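Local coordinates for protein nitrite transporter NirC (Salmonella enterica subsp. enterica serovar Typhimurium, PDB 4FC4) that carries nitrite into and out of the cell across the cytoplasmic membrane, as a five-chain channel of the formate/nitrite transporter family, at residues A14-L19 with T81-F86; L110-G115 with H197-M202. All blocks are in the same frame, centred on the assembly; numbering follows the deposited sequence.

Contact 1 of 2, residues A14-L19 with T81-F86; sequences ARIARL and TGHTMF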
loop_
_atom_site.group_PDB
_atom_site.type_symbol
_atom_site.label_atom_id
_atom_site.label_comp_id
_atom_site.label_asym_id
_atom_site.label_seq_id
_atom_site.Cartn_x
_atom_site.Cartn_y
_atom_site.Cartn_z
ATOM N N ALA B 14 -18.528 -29.525 2.222
ATOM C CA ALA B 14 -19.944 -29.967 2.045
ATOM C C ALA B 14 -20.700 -29.141 1.001
ATOM O O ALA B 14 -21.485 -29.685 0.221
ATOM C CB ALA B 14 -20.735 -30.053 3.376
ATOM N N ARG B 15 -20.423 -27.850 0.965
ATOM C CA ARG B 15 -21.013 -26.946 -0.015
ATOM C C ARG B 15 -20.545 -27.268 -1.409
ATOM O O ARG B 15 -21.366 -27.252 -2.326
ATOM C CB ARG B 15 -20.660 -25.480 0.293
ATOM C CG ARG B 15 -21.445 -24.480 -0.547
ATOM C CD ARG B 15 -20.793 -23.103 -0.601
ATOM N NE ARG B 15 -19.351 -23.116 -0.869
ATOM C CZ ARG B 15 -18.783 -23.126 -2.090
ATOM N NH1 ARG B 15 -19.527 -23.181 -3.192
ATOM N NH2 ARG B 15 -17.459 -23.128 -2.225
ATOM N N ILE B 16 -19.230 -27.522 -1.558
ATOM C CA ILE B 16 -18.645 -27.950 -2.828
ATOM C C ILE B 16 -19.297 -29.269 -3.284
ATOM O O ILE B 16 -19.757 -29.387 -4.416
ATOM C CB ILE B 16 -17.113 -28.096 -2.714
ATOM C CG1 ILE B 16 -16.427 -26.727 -2.596
ATOM C CG2 ILE B 16 -16.530 -28.895 -3.896
ATOM C CD1 ILE B 16 -15.005 -26.833 -2.074
ATOM N N ALA B 17 -19.378 -30.233 -2.366
ATOM C CA ALA B 17 -20.075 -31.470 -2.597
ATOM C C ALA B 17 -21.509 -31.266 -3.029
ATOM O O ALA B 17 -21.974 -31.983 -3.932
ATOM C CB ALA B 17 -20.035 -32.329 -1.357
ATOM N N ARG B 18 -22.222 -30.312 -2.402
ATOM C CA ARG B 18 -23.660 -30.118 -2.741
ATOM C C ARG B 18 -23.733 -29.529 -4.131
ATOM O O ARG B 18 -24.573 -29.939 -4.951
ATOM C CB ARG B 18 -24.458 -29.273 -1.713
ATOM C CG ARG B 18 -24.804 -30.035 -0.428
ATOM C CD ARG B 18 -25.738 -29.282 0.516
ATOM N NE ARG B 18 -25.141 -28.018 0.922
ATOM C CZ ARG B 18 -24.327 -27.857 1.959
ATOM N NH1 ARG B 18 -23.836 -26.673 2.193
ATOM N NH2 ARG B 18 -24.016 -28.870 2.767
ATOM N N LEU B 19 -22.801 -28.615 -4.402
ATOM C CA LEU B 19 -22.723 -27.981 -5.698
ATOM C C LEU B 19 -22.478 -29.014 -6.810
ATOM O O LEU B 19 -23.178 -29.009 -7.810
ATOM C CB LEU B 19 -21.663 -26.901 -5.701
ATOM C CG LEU B 19 -21.509 -26.095 -6.991
ATOM C CD1 LEU B 19 -22.800 -25.356 -7.221
ATOM C CD2 LEU B 19 -20.329 -25.109 -6.903
ATOM N N THR B 81 -6.660 -26.422 -6.591
ATOM C CA THR B 81 -5.558 -26.496 -5.616
ATOM C C THR B 81 -6.056 -26.210 -4.217
ATOM O O THR B 81 -5.533 -26.735 -3.256
ATOM C CB THR B 81 -4.357 -25.595 -5.988
ATOM O OG1 THR B 81 -4.834 -24.270 -6.227
ATOM C CG2 THR B 81 -3.669 -26.134 -7.276
ATOM N N GLY B 82 -7.109 -25.405 -4.104
ATOM C CA GLY B 82 -7.713 -25.080 -2.798
ATOM C C GLY B 82 -8.607 -26.239 -2.368
ATOM O O GLY B 82 -8.670 -26.573 -1.180
ATOM N N HIS B 83 -9.281 -26.857 -3.340
ATOM C CA HIS B 83 -10.053 -28.050 -3.076
ATOM C C HIS B 83 -9.240 -29.128 -2.396
ATOM O O HIS B 83 -9.776 -29.860 -1.519
ATOM C CB HIS B 83 -10.764 -28.555 -4.346
ATOM C CG HIS B 83 -11.982 -27.746 -4.736
ATOM N ND1 HIS B 83 -12.924 -28.220 -5.560
ATOM C CD2 HIS B 83 -12.385 -26.443 -4.381
ATOM C CE1 HIS B 83 -13.915 -27.308 -5.725
ATOM N NE2 HIS B 83 -13.590 -26.209 -5.000
ATOM N N THR B 84 -7.941 -29.239 -2.740
ATOM C CA THR B 84 -7.126 -30.298 -2.097
ATOM C C THR B 84 -7.141 -30.181 -0.557
ATOM O O THR B 84 -7.281 -31.237 0.147
ATOM C CB THR B 84 -5.664 -30.384 -2.580
ATOM O OG1 THR B 84 -4.975 -29.215 -2.186
ATOM C CG2 THR B 84 -5.552 -30.595 -4.065
ATOM N N MET B 85 -6.984 -28.925 -0.058
ATOM C CA MET B 85 -7.124 -28.605 1.386
ATOM C C MET B 85 -8.548 -28.724 1.929
ATOM O O MET B 85 -8.752 -29.394 2.947
ATOM C CB MET B 85 -6.580 -27.223 1.736
ATOM C CG MET B 85 -6.636 -26.831 3.216
ATOM S SD MET B 85 -5.898 -25.164 3.414
ATOM C CE MET B 85 -7.207 -24.095 2.828
ATOM N N PHE B 86 -9.523 -28.120 1.246
ATOM C CA PHE B 86 -10.876 -27.998 1.785
ATOM C C PHE B 86 -11.459 -29.391 2.005
ATOM O O PHE B 86 -12.012 -29.741 3.098
ATOM C CB PHE B 86 -11.798 -27.184 0.830
ATOM C CG PHE B 86 -11.550 -25.680 0.821
ATOM C CD1 PHE B 86 -11.600 -24.917 2.000
ATOM C CD2 PHE B 86 -11.290 -25.005 -0.389
ATOM C CE1 PHE B 86 -11.389 -23.520 1.971
ATOM C CE2 PHE B 86 -11.073 -23.618 -0.423
ATOM C CZ PHE B 86 -11.110 -22.879 0.753
#

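Contact 2 of 2, residues L110-G115 with H197-M202; sequences LGNLVG and HSVANM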
loop_
_atom_site.group_PDB
_atom_site.type_symbol
_atom_site.label_atom_id
_atom_site.label_comp_id
_atom_site.label_asym_id
_atom_site.label_seq_id
_atom_site.Cartn_x
_atom_site.Cartn_y
_atom_site.Cartn_z
ATOM N N LEU B 110 -10.570 -30.596 -14.146
ATOM C CA LEU B 110 -11.009 -30.520 -15.543
ATOM C C LEU B 110 -11.660 -29.167 -15.860
ATOM O O LEU B 110 -11.395 -28.584 -16.950
ATOM C CB LEU B 110 -11.940 -31.681 -15.932
ATOM C CG LEU B 110 -11.307 -33.096 -16.099
ATOM C CD1 LEU B 110 -12.351 -34.186 -16.297
ATOM C CD2 LEU B 110 -10.222 -33.210 -17.194
ATOM N N GLY B 111 -12.465 -28.655 -14.908
ATOM C CA GLY B 111 -13.112 -27.372 -15.092
ATOM C C GLY B 111 -12.090 -26.259 -15.166
ATOM O O GLY B 111 -12.170 -25.394 -16.009
ATOM N N ASN B 112 -11.140 -26.258 -14.238
ATOM C CA ASN B 112 -10.047 -25.304 -14.238
ATOM C C ASN B 112 -9.304 -25.286 -15.579
ATOM O O ASN B 112 -8.944 -24.205 -16.071
ATOM C CB ASN B 112 -9.081 -25.637 -13.120
ATOM C CG ASN B 112 -9.634 -25.303 -11.755
ATOM O OD1 ASN B 112 -9.001 -25.637 -10.768
ATOM N ND2 ASN B 112 -10.817 -24.626 -11.680
ATOM N N LEU B 113 -9.131 -26.479 -16.174
ATOM C CA LEU B 113 -8.435 -26.633 -17.466
ATOM C C LEU B 113 -9.234 -25.969 -18.600
ATOM O O LEU B 113 -8.680 -25.141 -19.333
ATOM C CB LEU B 113 -8.084 -28.108 -17.759
ATOM C CG LEU B 113 -7.338 -28.457 -19.069
ATOM C CD1 LEU B 113 -5.898 -27.893 -19.126
ATOM C CD2 LEU B 113 -7.367 -29.973 -19.357
ATOM N N VAL B 114 -10.536 -26.268 -18.679
ATOM C CA VAL B 114 -11.432 -25.613 -19.618
ATOM C C VAL B 114 -11.344 -24.070 -19.507
ATOM O O VAL B 114 -11.225 -23.388 -20.528
ATOM C CB VAL B 114 -12.873 -26.103 -19.410
ATOM C CG1 VAL B 114 -13.875 -25.195 -20.124
ATOM C CG2 VAL B 114 -13.027 -27.584 -19.889
ATOM N N GLY B 115 -11.362 -23.514 -18.296
ATOM C CA GLY B 115 -11.381 -22.053 -18.150
ATOM C C GLY B 115 -10.042 -21.482 -18.560
ATOM O O GLY B 115 -9.965 -20.374 -19.118
ATOM N N HIS B 197 2.556 -23.894 -10.107
ATOM C CA HIS B 197 1.111 -23.952 -9.830
ATOM C C HIS B 197 0.442 -24.674 -10.965
ATOM O O HIS B 197 0.574 -24.261 -12.102
ATOM C CB HIS B 197 0.522 -22.523 -9.610
ATOM C CG HIS B 197 -0.903 -22.532 -9.101
ATOM N ND1 HIS B 197 -1.924 -22.100 -9.837
ATOM C CD2 HIS B 197 -1.456 -23.016 -7.886
ATOM C CE1 HIS B 197 -3.101 -22.295 -9.146
ATOM N NE2 HIS B 197 -2.797 -22.832 -7.941
ATOM N N SER B 198 -0.179 -25.819 -10.688
ATOM C CA SER B 198 -0.792 -26.697 -11.743
ATOM C C SER B 198 -1.804 -25.939 -12.655
ATOM O O SER B 198 -1.634 -25.881 -13.876
ATOM C CB SER B 198 -1.446 -27.933 -11.109
ATOM O OG SER B 198 -2.584 -27.556 -10.308
ATOM N N VAL B 199 -2.825 -25.333 -12.055
ATOM C CA VAL B 199 -3.831 -24.551 -12.817
ATOM C C VAL B 199 -3.200 -23.342 -13.531
ATOM O O VAL B 199 -3.490 -23.046 -14.695
ATOM C CB VAL B 199 -5.025 -24.145 -11.911
ATOM C CG1 VAL B 199 -6.043 -23.315 -12.652
ATOM C CG2 VAL B 199 -5.704 -25.386 -11.341
ATOM N N ALA B 200 -2.331 -22.623 -12.859
ATOM C CA ALA B 200 -1.676 -21.484 -13.545
ATOM C C ALA B 200 -0.832 -21.976 -14.749
ATOM O O ALA B 200 -0.744 -21.289 -15.757
ATOM C CB ALA B 200 -0.819 -20.666 -12.580
ATOM N N ASN B 201 -0.229 -23.162 -14.649
ATOM C CA ASN B 201 0.552 -23.697 -15.757
ATOM C C ASN B 201 -0.332 -24.013 -16.961
ATOM O O ASN B 201 0.071 -23.820 -18.098
ATOM C CB ASN B 201 1.371 -24.941 -15.356
ATOM C CG ASN B 201 2.597 -24.627 -14.477
ATOM O OD1 ASN B 201 3.305 -25.575 -14.044
ATOM N ND2 ASN B 201 2.847 -23.354 -14.178
ATOM N N MET B 202 -1.550 -24.470 -16.695
ATOM C CA MET B 202 -2.539 -24.744 -17.739
ATOM C C MET B 202 -2.690 -23.562 -18.693
ATOM O O MET B 202 -2.683 -23.775 -19.910
ATOM C CB MET B 202 -3.922 -25.082 -17.158
ATOM C CG MET B 202 -3.994 -26.337 -16.314
ATOM S SD MET B 202 -5.563 -26.493 -15.411
ATOM C CE MET B 202 -5.279 -28.038 -14.567
#

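Contact 1 of 2, residues A14-L19 with T81-F86
Ile16 reaches across from helix 3-22 and sets its branches against one side of the imidazole of His83, the two side chains coming from opposite directions. The backbones stay well apart, the CA atoms of Ile16 and His83 being 8.6 Å from each other, so side chains alone bridge the gap.

The principal interaction is a CH-pi contact. Ile16 CD1 stands 3.6 Å from the centroid of the His83 ring and 28° off its normal, which places the methyl over the face but displaced toward the rim. It is nearest to His83 NE2, at 3.3 Å. The second branch, CG2, lies on the same side of the ring but beyond its rim, 3.6 Å from His83 CE1. Both arms can serve one ring because chi1 of -71° sets CG2 anti to the backbone N, while chi2 of 163° carries CD1 outward at full extension. A looser apolar touch joins Ile16 CD1 to Phe86 CB at 4.3 Å, one helical turn along from His83.

Polar partners lie round the ring, and no hydrogen bond passes between the two segments. His83 NE2 bonds to Glu78 OE1 and His83 ND1 to Thr108 OG1, holding the imidazole at two points and fixing its rotation. The other carboxylate oxygen of Glu78, OE2, forms a salt bridge with Arg15 NH2. Arg15 and His83 do not meet directly, since NH2 of the first and NE2 of the second are 5.7 Å apart.

Chemically, then, the N-terminal helix engages helix 80-93 in two ways: an aliphatic cover on the imidazole face, and a carboxylate shared between arginine and histidine. The Glu78 carboxylate beside NE2 would probably polarise the ring, with Arg15 offsetting part of that charge.

Contact 2 of 2, residues L110-G115 with H197-M202
Met202 buries the most surface here, and it does so by running its chain across Leu113 at roughly a right angle. With chi1 of -63° and an extended chain beyond CG, it brings the sulfur down onto the backbone of helix 98-125: Met202 SD is 3.5 Å from Leu113 CA. The same chain also meets the Leu113 side chain, with Met202 CG 3.7 Å from Leu113 CD1, while Leu113 CB touches the sulfur itself at 3.8 Å from SD.

Asn112 comes next in buried surface. Its side chain crosses that of Val199 at about a right angle, and Val199 CG2 sits 3.4 Å from Asn112 OD1 and 3.8 Å from Asn112 CB. This is van der Waals contact of a methyl with an amide; the polar bonds of Asn112 go to other parts of the chain. OD1 pairs with Phe80 N, and ND2 with the carbonyl oxygens of Ser31 and Glu78, so the buried amide is satisfied at both ends and its orientation is fixed.

Leu113 completes the set. Its CB does not aim at the other helix, but CG, anti to the backbone N, swings CD1 up against CB and CG of Met202. The two helical segments approach to 9.1 Å between axes at a signed crossing angle of -31°, running in roughly the same direction.

Helix 198-209 starts within this region. His197 occupies its N-cap position, with ND1 accepting from Ala200 N. The preceding helix 177-192 ends just before, and helices 67-75 and 80-93 are separated by a comparable break, the one at which Asn112 bonds. Such interrupted membrane helices, packed against continuous ones like helix 98-125, are characteristic of the aquaporin-like FNT channel fold.

In the fold
From the N terminus, helix 3-22 comes first, and contact 1 closes a loop of 61 mostly helical residues when helix 80-93 packs against it. The chain then enters helix 98-125, from which contact 2 spans 81 residues to reach the start of helix 198-209. The two closures are in series, neither nested nor crossed, with centres about 16 Å apart. They nevertheless touch: Thr81 OG1 lies 3.0 Å from His197 NE2, a probable hydrogen bond between the starts of helices 80-93 and 198-209. Glu78 adds a second tie, its carboxylate serving contact 1 and its carbonyl oxygen Asn112 of contact 2. Contact 1 ties helix 3-22 to 80-93, contact 2 helix 98-125 to 198-209.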